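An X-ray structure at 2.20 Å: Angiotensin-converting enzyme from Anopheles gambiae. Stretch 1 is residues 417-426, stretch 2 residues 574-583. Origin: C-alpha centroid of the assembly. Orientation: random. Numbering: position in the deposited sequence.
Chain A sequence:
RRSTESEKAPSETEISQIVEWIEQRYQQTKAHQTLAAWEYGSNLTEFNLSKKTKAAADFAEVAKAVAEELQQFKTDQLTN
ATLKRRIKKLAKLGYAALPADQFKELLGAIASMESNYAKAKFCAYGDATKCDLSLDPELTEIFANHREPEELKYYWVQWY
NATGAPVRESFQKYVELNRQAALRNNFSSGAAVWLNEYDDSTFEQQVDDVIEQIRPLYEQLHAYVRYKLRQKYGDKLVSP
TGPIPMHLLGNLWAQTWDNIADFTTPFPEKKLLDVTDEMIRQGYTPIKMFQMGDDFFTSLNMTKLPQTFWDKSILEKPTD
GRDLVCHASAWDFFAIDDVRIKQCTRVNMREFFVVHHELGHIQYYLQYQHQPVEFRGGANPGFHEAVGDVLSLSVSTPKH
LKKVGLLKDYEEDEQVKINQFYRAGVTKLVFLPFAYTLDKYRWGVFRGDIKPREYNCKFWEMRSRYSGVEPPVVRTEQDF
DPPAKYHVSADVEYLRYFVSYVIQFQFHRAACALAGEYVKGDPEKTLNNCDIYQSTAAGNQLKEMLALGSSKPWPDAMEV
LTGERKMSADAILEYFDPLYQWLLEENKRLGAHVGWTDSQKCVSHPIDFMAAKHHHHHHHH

Stretch 1, residues 417-426: KINQFYRAGV
Stretch 2 (574-583) EYFDPLYQWL

Residues 417-426 form an uninterrupted helical segment, with i to i+4 backbone hydrogen bonds such as Phe 421 N to Lys 417 O (2.8 Å) and Gly 425 N to Phe 421 O (2.9 Å). The second stretch contains the end of one helix and the start of another. Phe 576 (phi/psi -97/15) leaves helical geometry after Tyr 575 and is the N-cap residue of helix 577-583, in which Tyr 580 N bonds to Phe 576 O at 3.0 Å. The axes of helices 417-426 and 577-583 approach to 9.3 Å, with an angle of 104° between their N-to-C directions. The backbones are nearest at Phe 421 and Leu 579, whose CA atoms lie 5.7 Å apart; Gly 425 CA and Phe 576 CA are separated by 7.2 Å.

No hydrogen bond crosses the interface, which buries 479 Å² through apolar packing. At one end, Ile 418 adopts the m,m rotamer (-60°, -60°) and lies over a face of Trp 582, whose chi1 is t and chi2 84°. Ile 418 CG2 sits 3.8 Å from the centroid of the Trp 582 six-membered ring, 10° off its normal, a CH-pi contact, while Ile 418 CD1 reaches Trp 582 CD1 at 3.6 Å. Both branches of the isoleucine therefore use the indole.

Phe 421 and Leu 579 meet close to their backbones, CB to CB at 3.9 Å. The m rotamer of Phe 421, with chi2 -24°, brings its CE2 to 3.6 Å from Pro 578 CB. Pro 578 has a C-gamma exo pucker and points its CA-to-CB bond toward the first helix. Leu 579 is t,p (176°, 65°): its CD1 lies 4.0 Å from Tyr 422 CA, and its CD2 lies 3.5 Å from Phe 421 O and 4.0 Å from Gly 425 CA. Tyr 422, at chi1 180° and chi2 73°, adds a looser contact, its CB 4.5 Å from Leu 579 CD1, and its hydroxyl is hydrogen-bonded elsewhere in the structure.

The absence of a side chain at Gly 425 makes room for this leucine: an ideal CB there would lie 2.6 Å from Leu 579 CD2, a clash. Phe 576, m with chi2 -67°, also exploits the small residues, bringing CE1 to 3.5 Å from Gly 425 N and 4.0 Å from Ala 424 CB. Ala 424 points toward the second stretch and its CB meets the edge of the Tyr 575 ring, 4.1 Å from CE1 of that tyrosine (chi1 t, chi2 -86°).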

# COMPACT_ATOMS: atom_id res chain seq x y z
N LYS A 417 -17.01 -18.42 12.79
CA LYS A 417 -15.60 -18.46 12.41
C LYS A 417 -15.42 -18.42 10.89
O LYS A 417 -14.46 -17.78 10.41
CB LYS A 417 -14.94 -19.68 13.05
CG LYS A 417 -14.46 -19.36 14.45
CD LYS A 417 -14.27 -20.60 15.31
CE LYS A 417 -13.35 -21.62 14.66
NZ LYS A 417 -12.84 -22.61 15.68
N ILE A 418 -16.32 -19.03 10.12
CA ILE A 418 -16.25 -18.93 8.66
C ILE A 418 -16.50 -17.48 8.21
O ILE A 418 -15.74 -16.93 7.41
CB ILE A 418 -17.24 -19.91 8.00
CG1 ILE A 418 -16.92 -21.37 8.40
CG2 ILE A 418 -17.21 -19.79 6.50
CD1 ILE A 418 -15.54 -21.85 7.99
N ASN A 419 -17.55 -16.83 8.74
CA ASN A 419 -17.77 -15.43 8.42
C ASN A 419 -16.51 -14.60 8.67
O ASN A 419 -16.19 -13.69 7.90
CB ASN A 419 -18.91 -14.82 9.24
CG ASN A 419 -20.28 -15.22 8.75
OD1 ASN A 419 -20.45 -15.66 7.61
ND2 ASN A 419 -21.29 -15.05 9.61
N GLN A 420 -15.80 -14.91 9.76
CA GLN A 420 -14.58 -14.20 10.10
C GLN A 420 -13.47 -14.49 9.11
O GLN A 420 -12.85 -13.56 8.56
CB GLN A 420 -14.15 -14.60 11.52
CG GLN A 420 -12.82 -14.00 11.99
CD GLN A 420 -12.28 -14.68 13.24
OE1 GLN A 420 -12.98 -15.45 13.92
NE2 GLN A 420 -11.02 -14.41 13.54
N PHE A 421 -13.19 -15.77 8.85
CA PHE A 421 -12.17 -16.14 7.86
C PHE A 421 -12.50 -15.54 6.49
O PHE A 421 -11.61 -15.11 5.75
CB PHE A 421 -12.06 -17.66 7.74
CG PHE A 421 -11.72 -18.38 9.02
CD1 PHE A 421 -11.05 -17.75 10.06
CD2 PHE A 421 -12.08 -19.71 9.19
CE1 PHE A 421 -10.75 -18.44 11.27
CE2 PHE A 421 -11.78 -20.41 10.37
CZ PHE A 421 -11.11 -19.78 11.41
N TYR A 422 -13.78 -15.56 6.13
CA TYR A 422 -14.20 -15.04 4.84
C TYR A 422 -13.89 -13.56 4.73
O TYR A 422 -13.24 -13.11 3.78
CB TYR A 422 -15.69 -15.29 4.65
CG TYR A 422 -16.24 -14.78 3.36
CD1 TYR A 422 -15.94 -15.44 2.15
CD2 TYR A 422 -17.04 -13.64 3.31
CE1 TYR A 422 -16.44 -14.98 0.94
CE2 TYR A 422 -17.57 -13.19 2.11
CZ TYR A 422 -17.25 -13.86 0.93
OH TYR A 422 -17.74 -13.42 -0.27
N ARG A 423 -14.35 -12.77 5.70
CA ARG A 423 -14.03 -11.36 5.70
C ARG A 423 -12.54 -11.14 5.53
O ARG A 423 -12.11 -10.32 4.71
CB ARG A 423 -14.53 -10.69 6.99
CG ARG A 423 -14.07 -9.22 7.10
CD ARG A 423 -14.72 -8.46 8.24
NE ARG A 423 -16.10 -8.11 7.90
CZ ARG A 423 -16.44 -7.05 7.17
NH1 ARG A 423 -15.51 -6.21 6.74
NH2 ARG A 423 -17.71 -6.82 6.90
N ALA A 424 -11.71 -11.86 6.31
CA ALA A 424 -10.27 -11.67 6.17
C ALA A 424 -9.81 -11.96 4.73
O ALA A 424 -9.01 -11.22 4.17
CB ALA A 424 -9.51 -12.53 7.18
N GLY A 425 -10.32 -13.04 4.13
CA GLY A 425 -9.91 -13.38 2.77
C GLY A 425 -10.24 -12.29 1.77
O GLY A 425 -9.41 -11.94 0.91
N VAL A 426 -11.45 -11.74 1.85
CA VAL A 426 -11.85 -10.77 0.84
C VAL A 426 -11.22 -9.41 1.12
O VAL A 426 -11.19 -8.55 0.24
CB VAL A 426 -13.38 -10.65 0.72
CG1 VAL A 426 -13.96 -11.94 0.19
CG2 VAL A 426 -14.04 -10.29 2.04
N GLU A 574 -0.83 -20.61 5.95
CA GLU A 574 -1.37 -21.16 7.20
C GLU A 574 -2.54 -20.34 7.70
O GLU A 574 -3.54 -20.89 8.18
CB GLU A 574 -0.27 -21.22 8.27
CG GLU A 574 -0.74 -21.81 9.62
CD GLU A 574 0.34 -21.76 10.73
OE1 GLU A 574 1.53 -21.47 10.45
OE2 GLU A 574 -0.03 -22.00 11.91
N TYR A 575 -2.42 -19.01 7.61
CA TYR A 575 -3.47 -18.13 8.12
C TYR A 575 -4.80 -18.42 7.43
O TYR A 575 -5.85 -18.49 8.08
CB TYR A 575 -3.05 -16.66 7.89
CG TYR A 575 -3.99 -15.62 8.45
CD1 TYR A 575 -5.08 -15.18 7.72
CD2 TYR A 575 -3.75 -15.06 9.69
CE1 TYR A 575 -5.94 -14.21 8.21
CE2 TYR A 575 -4.61 -14.08 10.21
CZ TYR A 575 -5.71 -13.66 9.45
OH TYR A 575 -6.57 -12.72 9.92
N PHE A 576 -4.75 -18.60 6.11
CA PHE A 576 -5.94 -18.84 5.30
C PHE A 576 -6.19 -20.32 5.01
O PHE A 576 -6.98 -20.62 4.11
CB PHE A 576 -5.85 -18.08 3.97
CG PHE A 576 -5.99 -16.61 4.12
CD1 PHE A 576 -7.19 -16.06 4.51
CD2 PHE A 576 -4.91 -15.77 3.91
CE1 PHE A 576 -7.30 -14.71 4.67
CE2 PHE A 576 -5.03 -14.41 4.08
CZ PHE A 576 -6.21 -13.88 4.45
N ASP A 577 -5.55 -21.24 5.72
CA ASP A 577 -5.84 -22.63 5.35
C ASP A 577 -7.26 -23.03 5.76
O ASP A 577 -7.92 -23.74 5.00
CB ASP A 577 -4.83 -23.61 5.95
CG ASP A 577 -5.06 -25.04 5.44
OD1 ASP A 577 -4.76 -25.33 4.25
OD2 ASP A 577 -5.59 -25.86 6.22
N PRO A 578 -7.76 -22.64 6.93
CA PRO A 578 -9.14 -23.03 7.27
C PRO A 578 -10.16 -22.49 6.27
O PRO A 578 -11.13 -23.18 5.92
CB PRO A 578 -9.35 -22.46 8.68
CG PRO A 578 -7.94 -22.33 9.25
CD PRO A 578 -7.08 -21.97 8.06
N LEU A 579 -9.96 -21.27 5.77
CA LEU A 579 -10.85 -20.75 4.75
C LEU A 579 -10.72 -21.55 3.46
O LEU A 579 -11.73 -21.92 2.85
CB LEU A 579 -10.55 -19.27 4.49
CG LEU A 579 -11.36 -18.62 3.36
CD1 LEU A 579 -12.85 -18.60 3.76
CD2 LEU A 579 -10.87 -17.21 3.02
N TYR A 580 -9.48 -21.84 3.05
CA TYR A 580 -9.24 -22.62 1.84
C TYR A 580 -9.96 -23.96 1.88
O TYR A 580 -10.55 -24.37 0.88
CB TYR A 580 -7.74 -22.84 1.66
CG TYR A 580 -7.33 -23.61 0.42
CD1 TYR A 580 -7.88 -23.33 -0.81
CD2 TYR A 580 -6.34 -24.60 0.48
CE1 TYR A 580 -7.48 -24.01 -1.96
CE2 TYR A 580 -5.93 -25.29 -0.67
CZ TYR A 580 -6.50 -24.99 -1.89
OH TYR A 580 -6.11 -25.69 -3.03
N GLN A 581 -9.89 -24.67 3.02
CA GLN A 581 -10.53 -25.97 3.11
C GLN A 581 -12.05 -25.82 3.01
O GLN A 581 -12.72 -26.64 2.38
CB GLN A 581 -10.16 -26.68 4.41
CG GLN A 581 -8.68 -26.91 4.61
CD GLN A 581 -8.04 -27.72 3.47
OE1 GLN A 581 -8.64 -28.64 2.91
NE2 GLN A 581 -6.81 -27.37 3.13
N TRP A 582 -12.60 -24.77 3.60
CA TRP A 582 -14.04 -24.60 3.56
C TRP A 582 -14.51 -24.28 2.15
O TRP A 582 -15.50 -24.84 1.68
CB TRP A 582 -14.48 -23.51 4.54
CG TRP A 582 -15.95 -23.43 4.67
CD1 TRP A 582 -16.75 -24.19 5.48
CD2 TRP A 582 -16.82 -22.56 3.94
NE1 TRP A 582 -18.06 -23.81 5.32
CE2 TRP A 582 -18.12 -22.82 4.37
CE3 TRP A 582 -16.61 -21.57 2.99
CZ2 TRP A 582 -19.22 -22.13 3.87
CZ3 TRP A 582 -17.70 -20.88 2.51
CH2 TRP A 582 -18.99 -21.16 2.95
N LEU A 583 -13.79 -23.42 1.44
CA LEU A 583 -14.18 -23.05 0.08
C LEU A 583 -14.11 -24.24 -0.86
O LEU A 583 -15.00 -24.42 -1.69
CB LEU A 583 -13.28 -21.93 -0.42
CG LEU A 583 -13.43 -20.56 0.27
CD1 LEU A 583 -12.28 -19.64 -0.13
CD2 LEU A 583 -14.77 -19.94 -0.09